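Local coordinates for 16.4 kDa salivary peptide (Culex quinquefasciatus, PDB 7KC8), which is of unknown function but adopts a ricin-type beta-trefoil fold and may bind sugars as a mosquito salivary protein, at residues Y50-R55 / E59-E64. Residues are numbered along the deposited sequence; the frame is centred on the assembly and turned at random.
Sequences YKIRPR and EYLYAE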
loop_
_atom_site.group_PDB
_atom_site.type_symbol
_atom_site.label_atom_id
_atom_site.label_comp_id
_atom_site.label_asym_id
_atom_site.label_seq_id
_atom_site.Cartn_x
_atom_site.Cartn_y
_atom_site.Cartn_z
ATOM N N TYR A 50 -10.559 3.190 1.681
ATOM C CA TYR A 50 -10.085 2.778 0.332
ATOM C C TYR A 50 -9.413 1.404 0.302
ATOM O O TYR A 50 -8.926 0.968 1.337
ATOM C CB TYR A 50 -9.007 3.745 -0.173
ATOM C CG TYR A 50 -9.419 5.189 -0.329
ATOM C CD1 TYR A 50 -9.994 5.643 -1.502
ATOM C CD2 TYR A 50 -9.229 6.104 0.694
ATOM C CE1 TYR A 50 -10.372 6.967 -1.655
ATOM C CE2 TYR A 50 -9.611 7.428 0.562
ATOM C CZ TYR A 50 -10.185 7.862 -0.619
ATOM O OH TYR A 50 -10.560 9.166 -0.764
ATOM N N LYS A 51 -9.415 0.730 -0.849
ATOM C CA LYS A 51 -8.701 -0.510 -1.085
ATOM C C LYS A 51 -7.660 -0.242 -2.155
ATOM O O LYS A 51 -7.754 0.728 -2.909
ATOM C CB LYS A 51 -9.661 -1.644 -1.487
ATOM C CG LYS A 51 -10.487 -2.144 -0.292
ATOM C CD LYS A 51 -11.685 -3.013 -0.667
ATOM C CE LYS A 51 -11.273 -4.418 -1.073
ATOM N NZ LYS A 51 -12.408 -5.376 -0.890
ATOM N N ILE A 52 -6.621 -1.068 -2.170
ATOM C CA ILE A 52 -5.453 -0.814 -3.001
ATOM C C ILE A 52 -5.048 -2.128 -3.646
ATOM O O ILE A 52 -5.034 -3.170 -2.986
ATOM C CB ILE A 52 -4.290 -0.205 -2.183
ATOM C CG1 ILE A 52 -4.700 1.146 -1.571
ATOM C CG2 ILE A 52 -3.024 -0.050 -3.038
ATOM C CD1 ILE A 52 -3.616 1.800 -0.689
ATOM N N ARG A 53 -4.760 -2.086 -4.942
ATOM C CA ARG A 53 -4.364 -3.254 -5.713
ATOM C C ARG A 53 -3.359 -2.826 -6.766
ATOM O O ARG A 53 -3.380 -1.674 -7.219
ATOM C CB ARG A 53 -5.560 -3.933 -6.401
ATOM C CG ARG A 53 -6.403 -2.961 -7.210
ATOM C CD ARG A 53 -7.226 -3.666 -8.259
ATOM N NE ARG A 53 -6.381 -4.234 -9.293
ATOM C CZ ARG A 53 -6.843 -4.887 -10.352
ATOM N NH1 ARG A 53 -8.146 -5.040 -10.516
ATOM N NH2 ARG A 53 -6.002 -5.387 -11.251
ATOM N N PRO A 54 -2.460 -3.715 -7.164
ATOM C CA PRO A 54 -1.568 -3.382 -8.270
ATOM C C PRO A 54 -2.355 -3.366 -9.569
ATOM O O PRO A 54 -3.373 -4.046 -9.708
ATOM C CB PRO A 54 -0.531 -4.507 -8.245
ATOM C CG PRO A 54 -1.235 -5.637 -7.634
ATOM C CD PRO A 54 -2.214 -5.071 -6.650
ATOM N N ARG A 55 -1.862 -2.571 -10.523
ATOM C CA ARG A 55 -2.574 -2.388 -11.783
ATOM C C ARG A 55 -2.802 -3.713 -12.503
ATOM O O ARG A 55 -3.844 -3.899 -13.144
ATOM C CB ARG A 55 -1.811 -1.421 -12.696
ATOM C CG ARG A 55 -2.566 -1.062 -13.988
ATOM C CD ARG A 55 -1.747 -0.223 -14.960
ATOM N NE ARG A 55 -0.511 -0.881 -15.377
ATOM C CZ ARG A 55 -0.431 -1.789 -16.344
ATOM N NH1 ARG A 55 -1.517 -2.160 -16.996
ATOM N NH2 ARG A 55 0.733 -2.334 -16.656
ATOM N N GLU A 59 -5.245 -8.367 -6.730
ATOM C CA GLU A 59 -4.824 -8.797 -5.396
ATOM C C GLU A 59 -4.768 -7.586 -4.480
ATOM O O GLU A 59 -4.078 -6.605 -4.780
ATOM C CB GLU A 59 -3.446 -9.469 -5.418
ATOM C CG GLU A 59 -3.229 -10.452 -6.551
ATOM C CD GLU A 59 -1.780 -10.867 -6.675
ATOM O OE1 GLU A 59 -0.965 -10.397 -5.861
ATOM O OE2 GLU A 59 -1.441 -11.651 -7.581
ATOM N N TYR A 60 -5.450 -7.652 -3.351
ATOM C CA TYR A 60 -5.637 -6.462 -2.543
ATOM C C TYR A 60 -4.580 -6.352 -1.459
ATOM O O TYR A 60 -4.354 -7.306 -0.703
ATOM C CB TYR A 60 -7.041 -6.430 -1.948
ATOM C CG TYR A 60 -7.998 -5.923 -2.981
ATOM C CD1 TYR A 60 -7.874 -4.630 -3.470
ATOM C CD2 TYR A 60 -8.985 -6.743 -3.516
ATOM C CE1 TYR A 60 -8.722 -4.152 -4.439
ATOM C CE2 TYR A 60 -9.845 -6.265 -4.493
ATOM C CZ TYR A 60 -9.708 -4.969 -4.951
ATOM O OH TYR A 60 -10.558 -4.483 -5.924
ATOM N N LEU A 61 -3.939 -5.186 -1.401
ATOM C CA LEU A 61 -3.026 -4.834 -0.315
ATOM C C LEU A 61 -3.672 -5.089 1.036
ATOM O O LEU A 61 -4.801 -4.664 1.287
ATOM C CB LEU A 61 -2.640 -3.354 -0.425
ATOM C CG LEU A 61 -1.386 -2.910 0.329
ATOM C CD1 LEU A 61 -0.205 -3.504 -0.383
ATOM C CD2 LEU A 61 -1.277 -1.394 0.424
ATOM N N TYR A 62 -2.948 -5.772 1.915
ATOM C CA TYR A 62 -3.460 -6.026 3.256
ATOM C C TYR A 62 -2.299 -6.158 4.218
ATOM O O TYR A 62 -1.135 -6.233 3.815
ATOM C CB TYR A 62 -4.320 -7.279 3.325
ATOM C CG TYR A 62 -3.515 -8.559 3.344
ATOM C CD1 TYR A 62 -2.776 -8.956 2.236
ATOM C CD2 TYR A 62 -3.495 -9.374 4.468
ATOM C CE1 TYR A 62 -2.044 -10.118 2.247
ATOM C CE2 TYR A 62 -2.762 -10.545 4.486
ATOM C CZ TYR A 62 -2.038 -10.916 3.371
ATOM O OH TYR A 62 -1.309 -12.089 3.385
ATOM N N ALA A 63 -2.640 -6.190 5.505
ATOM C CA ALA A 63 -1.669 -6.267 6.583
ATOM C C ALA A 63 -1.822 -7.590 7.315
ATOM O O ALA A 63 -2.937 -8.033 7.586
ATOM C CB ALA A 63 -1.836 -5.096 7.563
ATOM N N GLU A 64 -0.700 -8.212 7.635
ATOM C CA GLU A 64 -0.721 -9.482 8.342
ATOM C C GLU A 64 -1.256 -9.311 9.762
ATOM O O GLU A 64 -1.351 -8.201 10.293
ATOM C CB GLU A 64 0.675 -10.100 8.369
ATOM C CG GLU A 64 1.006 -10.893 7.111
ATOM C CD GLU A 64 0.198 -12.189 6.999
ATOM O OE1 GLU A 64 -0.485 -12.577 7.982
ATOM O OE2 GLU A 64 0.243 -12.823 5.918
HETATM O O HOH W 1 -6.434 -3.112 -0.143
#
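In this beta-trefoil, strands 50-54 and 60-63 follow one another through a short loop but splay at 115°, and their one direct backbone bond runs from Leu61 N to Ile52 O (2.8 Å, 154° at the hydrogen). On the other side of the same residue pair a water stands in: water 1 accepts from Ile52 N and donates to Leu61 O, in place of a second direct bond.

On one side of this crossing lies the Tyr60 ring. Lys51 CE sits over the centre of one face of the Tyr60 ring, 3.9 Å from the centroid, and Lys51 NZ lies 4.7 Å from the same Tyr60 centroid, also over the face, a cation-pi contact; the bend at chi3 (76°) folds the lysine across the ring at about a right angle. Ile52 O meets the ring edge at Tyr60 CD1, while Arg53 CB and CG pack obliquely on Tyr60 CE1. The Arg53 chain, itself bent at chi3, reaches the carbonyl of the next residue: Arg53 NE bonds to Pro54 O (3.0 Å), nearly in the guanidinium plane.

Ile52 and Leu61 lie side by side, Ile52 CB 4.0 Å from Leu61 CB, with Leu61 CD2 against Ile52 CG2 and CD1. Further out, the Tyr60 hydroxyl is held by Glu44 of strand 40-46 and Arg53 NH2 by Val139 O. Glu59 OE2 makes a salt bridge to Arg30, and Glu59 OE1 a hydrogen bond to Thr76 OG1.

The chemistry is thus divided between a buried aliphatic pair and a tyrosine under a lysine, and the water bridges the gap where the strands diverge, giving Ile52 N an acceptor.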